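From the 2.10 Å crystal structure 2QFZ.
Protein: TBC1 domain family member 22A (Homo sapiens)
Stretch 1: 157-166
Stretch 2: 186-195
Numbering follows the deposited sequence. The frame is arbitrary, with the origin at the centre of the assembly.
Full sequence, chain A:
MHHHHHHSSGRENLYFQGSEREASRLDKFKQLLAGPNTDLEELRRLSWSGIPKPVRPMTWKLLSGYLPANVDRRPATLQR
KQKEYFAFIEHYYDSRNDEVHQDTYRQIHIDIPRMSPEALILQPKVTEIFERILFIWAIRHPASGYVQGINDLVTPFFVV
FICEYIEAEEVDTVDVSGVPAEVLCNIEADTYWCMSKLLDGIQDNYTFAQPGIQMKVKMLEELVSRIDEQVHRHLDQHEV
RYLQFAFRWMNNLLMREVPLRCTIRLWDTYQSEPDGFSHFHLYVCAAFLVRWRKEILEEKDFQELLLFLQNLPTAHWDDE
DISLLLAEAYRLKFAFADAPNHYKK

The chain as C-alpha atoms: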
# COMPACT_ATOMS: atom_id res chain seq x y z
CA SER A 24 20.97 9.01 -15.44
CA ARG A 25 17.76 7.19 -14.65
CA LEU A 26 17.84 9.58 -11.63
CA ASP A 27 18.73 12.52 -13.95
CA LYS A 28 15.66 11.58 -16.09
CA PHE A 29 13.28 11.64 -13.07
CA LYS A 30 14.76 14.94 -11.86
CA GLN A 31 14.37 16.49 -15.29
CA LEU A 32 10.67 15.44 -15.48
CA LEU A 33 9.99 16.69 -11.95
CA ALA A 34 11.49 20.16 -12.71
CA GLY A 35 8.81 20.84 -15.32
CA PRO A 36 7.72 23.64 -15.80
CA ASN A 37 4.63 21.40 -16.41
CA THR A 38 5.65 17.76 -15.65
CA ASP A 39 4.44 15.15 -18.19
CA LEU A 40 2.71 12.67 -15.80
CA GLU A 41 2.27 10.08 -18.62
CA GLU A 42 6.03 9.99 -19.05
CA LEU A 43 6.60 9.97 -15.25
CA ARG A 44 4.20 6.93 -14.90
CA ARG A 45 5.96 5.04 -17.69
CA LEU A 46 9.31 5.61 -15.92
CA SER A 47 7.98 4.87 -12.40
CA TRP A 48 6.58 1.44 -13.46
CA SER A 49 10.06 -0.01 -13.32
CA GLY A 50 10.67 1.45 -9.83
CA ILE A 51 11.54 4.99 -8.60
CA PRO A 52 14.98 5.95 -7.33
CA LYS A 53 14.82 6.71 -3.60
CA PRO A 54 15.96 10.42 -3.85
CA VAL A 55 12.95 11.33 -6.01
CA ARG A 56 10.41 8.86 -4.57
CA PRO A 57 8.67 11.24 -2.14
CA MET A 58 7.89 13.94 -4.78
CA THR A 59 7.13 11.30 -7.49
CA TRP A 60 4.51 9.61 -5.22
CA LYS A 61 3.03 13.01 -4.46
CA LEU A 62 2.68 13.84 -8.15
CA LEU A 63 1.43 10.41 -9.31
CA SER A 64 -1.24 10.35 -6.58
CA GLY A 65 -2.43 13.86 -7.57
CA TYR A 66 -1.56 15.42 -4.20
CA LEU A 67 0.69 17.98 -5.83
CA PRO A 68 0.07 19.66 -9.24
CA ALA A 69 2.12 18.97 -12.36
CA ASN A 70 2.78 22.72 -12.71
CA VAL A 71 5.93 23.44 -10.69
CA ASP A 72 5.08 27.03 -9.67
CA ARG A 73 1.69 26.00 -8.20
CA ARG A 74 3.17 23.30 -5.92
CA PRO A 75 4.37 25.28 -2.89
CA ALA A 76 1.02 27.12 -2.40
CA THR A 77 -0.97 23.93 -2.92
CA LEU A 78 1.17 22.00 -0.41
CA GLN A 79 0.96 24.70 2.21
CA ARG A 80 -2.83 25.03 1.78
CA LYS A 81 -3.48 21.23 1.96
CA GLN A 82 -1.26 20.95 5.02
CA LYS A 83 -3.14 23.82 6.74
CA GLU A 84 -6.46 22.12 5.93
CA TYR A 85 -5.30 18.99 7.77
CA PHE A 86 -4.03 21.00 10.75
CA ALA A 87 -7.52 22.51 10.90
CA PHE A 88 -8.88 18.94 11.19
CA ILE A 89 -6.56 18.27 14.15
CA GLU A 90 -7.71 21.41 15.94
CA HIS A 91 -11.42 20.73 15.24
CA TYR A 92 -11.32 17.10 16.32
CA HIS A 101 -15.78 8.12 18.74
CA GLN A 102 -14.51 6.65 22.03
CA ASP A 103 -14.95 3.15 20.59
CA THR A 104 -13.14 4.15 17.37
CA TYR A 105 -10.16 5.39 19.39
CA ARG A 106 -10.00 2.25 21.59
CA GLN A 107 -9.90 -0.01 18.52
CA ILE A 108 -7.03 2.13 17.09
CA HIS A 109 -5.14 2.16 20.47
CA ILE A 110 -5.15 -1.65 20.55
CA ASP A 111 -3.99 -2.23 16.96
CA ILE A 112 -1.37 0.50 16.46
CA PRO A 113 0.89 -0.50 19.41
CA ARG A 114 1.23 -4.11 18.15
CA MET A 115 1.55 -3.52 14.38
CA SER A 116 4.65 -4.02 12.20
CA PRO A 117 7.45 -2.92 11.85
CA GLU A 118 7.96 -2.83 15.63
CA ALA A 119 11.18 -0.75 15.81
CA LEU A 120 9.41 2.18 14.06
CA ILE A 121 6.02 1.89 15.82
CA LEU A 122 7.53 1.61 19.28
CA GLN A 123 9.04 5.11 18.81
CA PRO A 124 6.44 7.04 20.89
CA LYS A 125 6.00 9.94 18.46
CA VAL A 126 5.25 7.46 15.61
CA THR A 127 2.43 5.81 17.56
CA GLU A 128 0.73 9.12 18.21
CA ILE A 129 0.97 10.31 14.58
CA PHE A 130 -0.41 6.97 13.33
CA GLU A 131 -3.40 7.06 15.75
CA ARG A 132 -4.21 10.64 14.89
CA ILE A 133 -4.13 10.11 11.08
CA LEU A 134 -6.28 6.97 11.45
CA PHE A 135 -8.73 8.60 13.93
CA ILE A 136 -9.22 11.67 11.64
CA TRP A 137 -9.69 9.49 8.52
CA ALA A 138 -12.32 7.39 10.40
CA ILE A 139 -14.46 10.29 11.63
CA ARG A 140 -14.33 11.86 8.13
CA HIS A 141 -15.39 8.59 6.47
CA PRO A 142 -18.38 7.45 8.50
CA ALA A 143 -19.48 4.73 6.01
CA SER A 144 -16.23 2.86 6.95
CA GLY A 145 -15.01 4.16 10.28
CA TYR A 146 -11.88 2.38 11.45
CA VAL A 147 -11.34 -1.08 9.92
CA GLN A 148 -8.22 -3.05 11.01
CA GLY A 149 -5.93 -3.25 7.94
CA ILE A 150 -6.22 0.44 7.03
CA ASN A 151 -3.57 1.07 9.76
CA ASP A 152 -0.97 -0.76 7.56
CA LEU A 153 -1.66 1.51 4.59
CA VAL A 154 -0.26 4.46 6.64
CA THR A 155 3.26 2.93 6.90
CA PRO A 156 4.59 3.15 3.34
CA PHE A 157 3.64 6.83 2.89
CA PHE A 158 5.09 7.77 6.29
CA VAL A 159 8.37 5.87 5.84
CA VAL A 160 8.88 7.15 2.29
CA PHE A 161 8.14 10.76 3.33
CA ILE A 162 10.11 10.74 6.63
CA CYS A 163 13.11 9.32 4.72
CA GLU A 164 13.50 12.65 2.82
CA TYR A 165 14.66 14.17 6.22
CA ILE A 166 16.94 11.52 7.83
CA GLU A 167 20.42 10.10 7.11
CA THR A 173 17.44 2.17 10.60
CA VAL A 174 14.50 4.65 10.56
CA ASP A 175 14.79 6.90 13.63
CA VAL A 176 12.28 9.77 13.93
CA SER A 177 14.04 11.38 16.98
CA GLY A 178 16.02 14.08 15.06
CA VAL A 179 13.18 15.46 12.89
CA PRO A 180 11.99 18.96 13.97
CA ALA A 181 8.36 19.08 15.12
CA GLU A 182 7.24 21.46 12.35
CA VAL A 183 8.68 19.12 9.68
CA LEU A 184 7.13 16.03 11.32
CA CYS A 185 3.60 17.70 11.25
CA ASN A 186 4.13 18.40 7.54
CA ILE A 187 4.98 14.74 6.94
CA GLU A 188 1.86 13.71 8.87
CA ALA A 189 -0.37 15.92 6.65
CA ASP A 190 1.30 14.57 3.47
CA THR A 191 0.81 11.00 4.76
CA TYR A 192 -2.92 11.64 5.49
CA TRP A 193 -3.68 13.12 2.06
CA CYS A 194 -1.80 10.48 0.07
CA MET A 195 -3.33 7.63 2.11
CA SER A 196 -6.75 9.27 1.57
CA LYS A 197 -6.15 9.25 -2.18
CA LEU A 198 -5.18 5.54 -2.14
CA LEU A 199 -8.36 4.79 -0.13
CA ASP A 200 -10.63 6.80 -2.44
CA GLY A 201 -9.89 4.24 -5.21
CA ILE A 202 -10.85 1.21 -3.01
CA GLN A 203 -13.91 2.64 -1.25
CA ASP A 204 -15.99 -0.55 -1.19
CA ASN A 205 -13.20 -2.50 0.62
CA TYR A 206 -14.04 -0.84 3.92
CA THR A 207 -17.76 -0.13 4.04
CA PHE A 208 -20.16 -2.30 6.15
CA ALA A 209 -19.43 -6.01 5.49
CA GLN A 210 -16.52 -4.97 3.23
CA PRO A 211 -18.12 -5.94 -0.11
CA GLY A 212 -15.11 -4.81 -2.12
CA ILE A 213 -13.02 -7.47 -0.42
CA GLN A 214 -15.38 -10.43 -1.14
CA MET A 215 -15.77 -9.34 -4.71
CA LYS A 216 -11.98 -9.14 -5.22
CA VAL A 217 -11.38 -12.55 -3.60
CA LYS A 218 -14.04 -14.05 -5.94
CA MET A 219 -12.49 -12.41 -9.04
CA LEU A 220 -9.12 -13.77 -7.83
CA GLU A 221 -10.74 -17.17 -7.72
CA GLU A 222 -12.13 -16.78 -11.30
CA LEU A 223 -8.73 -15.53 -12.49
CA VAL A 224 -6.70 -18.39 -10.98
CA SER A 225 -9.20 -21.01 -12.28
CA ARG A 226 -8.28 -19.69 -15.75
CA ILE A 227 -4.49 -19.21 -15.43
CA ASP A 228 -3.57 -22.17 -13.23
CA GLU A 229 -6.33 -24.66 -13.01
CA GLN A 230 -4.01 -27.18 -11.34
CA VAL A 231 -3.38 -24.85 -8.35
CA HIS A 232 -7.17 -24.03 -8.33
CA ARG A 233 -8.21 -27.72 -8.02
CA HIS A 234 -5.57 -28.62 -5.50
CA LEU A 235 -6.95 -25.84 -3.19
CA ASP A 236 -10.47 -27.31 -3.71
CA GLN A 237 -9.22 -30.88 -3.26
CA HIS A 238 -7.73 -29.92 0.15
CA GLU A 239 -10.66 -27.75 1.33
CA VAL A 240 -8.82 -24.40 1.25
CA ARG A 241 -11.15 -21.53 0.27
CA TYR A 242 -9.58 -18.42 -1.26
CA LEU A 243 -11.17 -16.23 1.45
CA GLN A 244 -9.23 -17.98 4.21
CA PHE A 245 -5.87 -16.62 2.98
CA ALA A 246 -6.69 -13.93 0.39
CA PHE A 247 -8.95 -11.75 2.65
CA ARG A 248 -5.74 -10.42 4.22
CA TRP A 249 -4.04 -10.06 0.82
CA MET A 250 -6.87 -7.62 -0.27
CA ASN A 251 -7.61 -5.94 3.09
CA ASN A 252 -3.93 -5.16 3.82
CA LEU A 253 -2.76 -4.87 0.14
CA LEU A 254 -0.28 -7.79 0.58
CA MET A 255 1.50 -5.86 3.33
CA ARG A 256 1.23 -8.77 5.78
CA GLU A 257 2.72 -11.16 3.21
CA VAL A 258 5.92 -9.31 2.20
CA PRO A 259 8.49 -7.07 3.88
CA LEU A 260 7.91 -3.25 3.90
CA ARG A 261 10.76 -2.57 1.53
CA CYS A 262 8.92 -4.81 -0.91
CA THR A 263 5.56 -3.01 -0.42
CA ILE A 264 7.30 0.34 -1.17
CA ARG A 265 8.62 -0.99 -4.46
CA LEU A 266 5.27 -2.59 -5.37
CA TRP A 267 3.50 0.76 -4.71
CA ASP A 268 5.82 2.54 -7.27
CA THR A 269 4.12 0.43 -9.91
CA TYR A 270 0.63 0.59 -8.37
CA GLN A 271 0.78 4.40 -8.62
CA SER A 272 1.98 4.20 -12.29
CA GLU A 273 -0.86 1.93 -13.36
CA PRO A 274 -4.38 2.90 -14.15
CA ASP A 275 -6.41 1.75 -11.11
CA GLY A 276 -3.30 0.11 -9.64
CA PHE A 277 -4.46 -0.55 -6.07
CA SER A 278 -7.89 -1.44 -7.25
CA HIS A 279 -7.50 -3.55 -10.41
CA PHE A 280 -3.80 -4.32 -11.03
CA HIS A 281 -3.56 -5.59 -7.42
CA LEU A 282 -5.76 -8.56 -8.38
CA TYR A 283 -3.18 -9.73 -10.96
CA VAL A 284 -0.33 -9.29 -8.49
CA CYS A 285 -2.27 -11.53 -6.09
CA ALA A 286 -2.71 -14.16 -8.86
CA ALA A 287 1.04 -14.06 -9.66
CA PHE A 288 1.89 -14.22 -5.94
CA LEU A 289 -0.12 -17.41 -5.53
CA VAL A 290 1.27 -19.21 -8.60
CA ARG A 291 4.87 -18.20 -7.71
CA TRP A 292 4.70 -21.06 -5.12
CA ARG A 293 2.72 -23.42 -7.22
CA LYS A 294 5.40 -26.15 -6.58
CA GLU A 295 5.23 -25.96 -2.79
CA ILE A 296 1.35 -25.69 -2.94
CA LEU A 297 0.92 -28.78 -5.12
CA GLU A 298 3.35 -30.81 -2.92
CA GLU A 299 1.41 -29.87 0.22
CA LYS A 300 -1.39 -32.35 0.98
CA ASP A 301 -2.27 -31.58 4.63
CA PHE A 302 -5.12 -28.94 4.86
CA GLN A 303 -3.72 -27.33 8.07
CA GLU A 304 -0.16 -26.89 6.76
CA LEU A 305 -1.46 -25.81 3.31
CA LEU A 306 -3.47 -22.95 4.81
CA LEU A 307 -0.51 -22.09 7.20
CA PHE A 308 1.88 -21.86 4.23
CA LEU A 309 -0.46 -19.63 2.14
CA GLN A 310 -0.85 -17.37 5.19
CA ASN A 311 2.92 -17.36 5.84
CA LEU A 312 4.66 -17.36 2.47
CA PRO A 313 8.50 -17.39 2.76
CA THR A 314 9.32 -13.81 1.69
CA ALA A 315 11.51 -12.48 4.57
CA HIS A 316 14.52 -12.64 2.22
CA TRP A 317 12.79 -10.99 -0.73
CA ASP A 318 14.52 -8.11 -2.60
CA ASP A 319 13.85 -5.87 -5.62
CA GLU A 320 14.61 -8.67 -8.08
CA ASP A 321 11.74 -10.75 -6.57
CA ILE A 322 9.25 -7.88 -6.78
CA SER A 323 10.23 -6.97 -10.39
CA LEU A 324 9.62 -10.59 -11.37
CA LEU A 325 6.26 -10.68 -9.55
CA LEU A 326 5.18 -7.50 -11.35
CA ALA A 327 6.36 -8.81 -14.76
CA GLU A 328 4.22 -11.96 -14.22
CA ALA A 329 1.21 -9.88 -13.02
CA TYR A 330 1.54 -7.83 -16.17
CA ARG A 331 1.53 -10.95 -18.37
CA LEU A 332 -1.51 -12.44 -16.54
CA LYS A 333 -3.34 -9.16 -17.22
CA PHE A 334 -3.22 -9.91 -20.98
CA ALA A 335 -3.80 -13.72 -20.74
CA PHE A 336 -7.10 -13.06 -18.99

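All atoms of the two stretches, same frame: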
# COMPACT_ATOMS: atom_id res chain seq x y z
N PHE A 157 3.58 5.38 3.08
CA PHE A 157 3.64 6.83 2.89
C PHE A 157 4.56 7.50 3.96
O PHE A 157 5.42 8.31 3.66
CB PHE A 157 2.23 7.39 2.90
CG PHE A 157 1.38 6.93 1.77
CD1 PHE A 157 1.66 7.34 0.48
CD2 PHE A 157 0.32 6.08 1.97
CE1 PHE A 157 0.88 6.94 -0.60
CE2 PHE A 157 -0.47 5.66 0.88
CZ PHE A 157 -0.19 6.10 -0.39
N PHE A 158 4.42 7.09 5.20
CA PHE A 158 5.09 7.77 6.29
C PHE A 158 6.59 7.50 6.18
O PHE A 158 7.39 8.42 6.31
CB PHE A 158 4.52 7.32 7.65
CG PHE A 158 5.29 7.88 8.83
CD1 PHE A 158 4.97 9.16 9.34
CD2 PHE A 158 6.35 7.17 9.38
CE1 PHE A 158 5.70 9.69 10.44
CE2 PHE A 158 7.10 7.69 10.45
CZ PHE A 158 6.77 8.94 10.99
N VAL A 159 6.96 6.24 5.93
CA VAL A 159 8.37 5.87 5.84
C VAL A 159 9.02 6.53 4.63
O VAL A 159 10.08 7.10 4.75
CB VAL A 159 8.55 4.32 5.86
CG1 VAL A 159 9.93 3.94 5.35
CG2 VAL A 159 8.28 3.78 7.27
N VAL A 160 8.36 6.49 3.49
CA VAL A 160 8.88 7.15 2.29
C VAL A 160 9.10 8.65 2.57
O VAL A 160 10.21 9.17 2.32
CB VAL A 160 7.97 6.86 1.04
CG1 VAL A 160 8.22 7.82 -0.13
CG2 VAL A 160 8.17 5.42 0.58
N PHE A 161 8.07 9.32 3.11
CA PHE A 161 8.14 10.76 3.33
C PHE A 161 9.10 11.16 4.47
O PHE A 161 9.83 12.12 4.32
CB PHE A 161 6.75 11.39 3.56
CG PHE A 161 5.78 11.17 2.43
CD1 PHE A 161 6.20 10.94 1.13
CD2 PHE A 161 4.41 11.25 2.67
CE1 PHE A 161 5.27 10.74 0.09
CE2 PHE A 161 3.48 11.06 1.63
CZ PHE A 161 3.93 10.82 0.33
N ILE A 162 9.17 10.40 5.56
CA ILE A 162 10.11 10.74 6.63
C ILE A 162 11.55 10.53 6.18
O ILE A 162 12.45 11.23 6.64
CB ILE A 162 9.79 10.02 7.96
CG1 ILE A 162 10.45 10.78 9.12
CG2 ILE A 162 10.25 8.55 7.93
CD1 ILE A 162 9.75 10.64 10.42
N CYS A 163 11.78 9.61 5.23
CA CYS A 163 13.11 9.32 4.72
C CYS A 163 13.74 10.46 3.89
O CYS A 163 14.92 10.41 3.63
CB CYS A 163 13.14 8.01 3.92
SG CYS A 163 13.23 6.50 4.97
N GLU A 164 12.96 11.46 3.49
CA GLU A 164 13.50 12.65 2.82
C GLU A 164 14.27 13.60 3.84
O GLU A 164 14.95 14.56 3.43
CB GLU A 164 12.33 13.40 2.10
CG GLU A 164 12.77 14.43 0.98
CD GLU A 164 11.59 15.03 0.22
OE1 GLU A 164 10.45 15.04 0.76
OE2 GLU A 164 11.76 15.48 -0.95
N TYR A 165 14.15 13.30 5.14
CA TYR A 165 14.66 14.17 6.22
C TYR A 165 15.54 13.47 7.25
O TYR A 165 15.78 14.05 8.31
CB TYR A 165 13.49 14.80 6.96
CG TYR A 165 12.62 15.68 6.10
CD1 TYR A 165 13.00 16.95 5.82
CD2 TYR A 165 11.42 15.21 5.55
CE1 TYR A 165 12.24 17.77 5.05
CE2 TYR A 165 10.65 16.03 4.73
CZ TYR A 165 11.07 17.33 4.51
OH TYR A 165 10.37 18.22 3.72
N ILE A 166 16.02 12.25 6.95
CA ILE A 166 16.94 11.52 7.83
C ILE A 166 18.08 10.90 7.04
O ILE A 166 17.98 10.70 5.83
CB ILE A 166 16.23 10.41 8.66
CG1 ILE A 166 15.52 9.41 7.72
CG2 ILE A 166 15.28 11.06 9.69
CD1 ILE A 166 14.55 8.44 8.44
N ASN A 186 4.26 18.31 9.00
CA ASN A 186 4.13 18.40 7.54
C ASN A 186 4.09 17.01 6.88
O ASN A 186 3.27 16.75 6.01
CB ASN A 186 5.24 19.22 6.93
CG ASN A 186 5.01 20.73 7.10
OD1 ASN A 186 3.99 21.19 7.64
ND2 ASN A 186 5.96 21.49 6.62
N ILE A 187 4.98 16.14 7.33
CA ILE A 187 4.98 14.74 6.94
C ILE A 187 3.67 14.04 7.26
O ILE A 187 3.18 13.30 6.43
CB ILE A 187 6.14 13.96 7.60
CG1 ILE A 187 7.49 14.42 7.03
CG2 ILE A 187 5.98 12.44 7.38
CD1 ILE A 187 8.71 13.94 7.82
N GLU A 188 3.11 14.29 8.44
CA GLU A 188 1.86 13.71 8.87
C GLU A 188 0.71 14.12 7.96
O GLU A 188 -0.12 13.24 7.56
CB GLU A 188 1.55 14.03 10.36
CG GLU A 188 0.15 13.61 10.81
CD GLU A 188 -0.21 13.96 12.25
OE1 GLU A 188 0.68 14.23 13.03
OE2 GLU A 188 -1.40 13.90 12.62
N ALA A 189 0.65 15.42 7.59
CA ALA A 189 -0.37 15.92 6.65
C ALA A 189 -0.23 15.25 5.28
O ALA A 189 -1.21 14.81 4.70
CB ALA A 189 -0.27 17.47 6.45
N ASP A 190 0.99 15.21 4.76
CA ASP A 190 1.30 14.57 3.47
C ASP A 190 0.85 13.09 3.48
O ASP A 190 0.19 12.60 2.56
CB ASP A 190 2.82 14.68 3.18
CG ASP A 190 3.30 16.15 2.95
OD1 ASP A 190 2.45 17.13 3.00
OD2 ASP A 190 4.53 16.32 2.68
N THR A 191 1.16 12.42 4.58
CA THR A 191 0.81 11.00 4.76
C THR A 191 -0.71 10.82 4.76
O THR A 191 -1.25 9.91 4.06
CB THR A 191 1.45 10.46 6.02
OG1 THR A 191 2.85 10.57 5.89
CG2 THR A 191 1.08 8.96 6.26
N TYR A 192 -1.42 11.69 5.48
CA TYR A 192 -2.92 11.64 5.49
C TYR A 192 -3.49 11.82 4.09
O TYR A 192 -4.38 11.06 3.69
CB TYR A 192 -3.52 12.67 6.48
CG TYR A 192 -5.05 12.76 6.46
CD1 TYR A 192 -5.83 11.96 7.31
CD2 TYR A 192 -5.70 13.62 5.59
CE1 TYR A 192 -7.19 12.03 7.28
CE2 TYR A 192 -7.08 13.67 5.56
CZ TYR A 192 -7.82 12.88 6.40
OH TYR A 192 -9.19 12.96 6.36
N TRP A 193 -3.05 12.85 3.35
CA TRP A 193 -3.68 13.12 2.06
C TRP A 193 -3.41 12.04 1.03
O TRP A 193 -4.28 11.69 0.25
CB TRP A 193 -3.30 14.51 1.52
CG TRP A 193 -3.89 15.65 2.31
CD1 TRP A 193 -3.21 16.57 3.05
CD2 TRP A 193 -5.29 15.97 2.46
NE1 TRP A 193 -4.06 17.46 3.61
CE2 TRP A 193 -5.36 17.11 3.29
CE3 TRP A 193 -6.48 15.42 1.98
CZ2 TRP A 193 -6.59 17.71 3.65
CZ3 TRP A 193 -7.71 16.02 2.33
CH2 TRP A 193 -7.74 17.16 3.16
N CYS A 194 -2.20 11.52 1.03
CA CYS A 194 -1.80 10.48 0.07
C CYS A 194 -2.46 9.14 0.38
O CYS A 194 -2.98 8.50 -0.53
CB CYS A 194 -0.28 10.39 -0.02
SG CYS A 194 0.42 11.81 -0.95
N MET A 195 -2.50 8.76 1.65
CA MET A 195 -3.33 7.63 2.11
C MET A 195 -4.81 7.81 1.75
O MET A 195 -5.42 6.88 1.24
CB MET A 195 -3.18 7.40 3.61
CG MET A 195 -3.67 6.06 4.11
SD MET A 195 -4.06 6.01 5.90
CE MET A 195 -5.42 7.24 5.98

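Two helical segments meet here at a steep but broadly antiparallel angle, 138° between their N-to-C directions, with axes 9.1 Å apart at closest approach. Because the helices run in broadly opposing senses, the start of stretch 1 faces the later turns of stretch 2: Phe157 CA lies 5.4 Å from Thr191 CA, and one turn on, Phe161 CA lies 6.2 Å from Ile187 CA. No hydrogen bond crosses the contact. Backbone hydrogen bonds run within each stretch, as in Phe161 N to Phe157 O at 2.9 Å and Thr191 N to Ile187 O at 2.9 Å. The contact is mostly apolar packing, and 488 Å² is buried in total, both sides summed.

Phe157 points toward the partner in the m rotamer. Its ring lays one face against the backbone where Cys194 passes into Met195, with Phe157 CE2 3.7 Å from Met195 CA, while Phe157 CD1 packs on Cys194 CB at 3.6 Å. A flat ring can thus pack directly on helix main chain.

Phe158 leaves sideways and contributes from the flank, its CD1 4.0 Å from Ile187 CG2. Its backbone comes close as well, with Phe158 CA 3.6 Å from Thr191 OG1. That hydroxyl is no polar liability, since Thr191 OG1 donates to Ile187 O of its own helix at 2.8 Å, and the threonine can sit in an apolar seam. Val159 and Val160 take no part.

Phe161, one turn after Phe157, is the knob of the interface. Its side chain enters the hole formed by Ile187, Asp190, Thr191 and Cys194, and these neighbours approach the ring edge rather than its face. Phe161 CE2 lies 3.7 Å from Asp190 O, and Phe161 CD2 is 3.6 Å from Thr191 OG1; the slightly positive hydrogens of an aromatic edge suit such oxygen neighbours. Cys194 SG also sits at the edge, 3.9 Å from Phe161 CZ and 77° off the ring normal. The Asp190 carboxylate is hydrogen-bonded elsewhere in the structure, so its oxygens have partners despite their burial.

Ile162 adds a smaller contact, its CG1 3.8 Å from Ile187 CD1. At the exposed margin, Tyr165 points toward stretch 2 and brings CD2 to 3.8 Å from the same Ile187 CD1. Ile187 therefore touches Phe158, Phe161, Ile162 and Tyr165, and has the largest covered area of any residue here. The rule is economical: Phe157, Phe161 and Tyr165 recur at four-residue spacing; Ile187 answers the latter two, and Thr191, Cys194 and Met195 pack against Phe157.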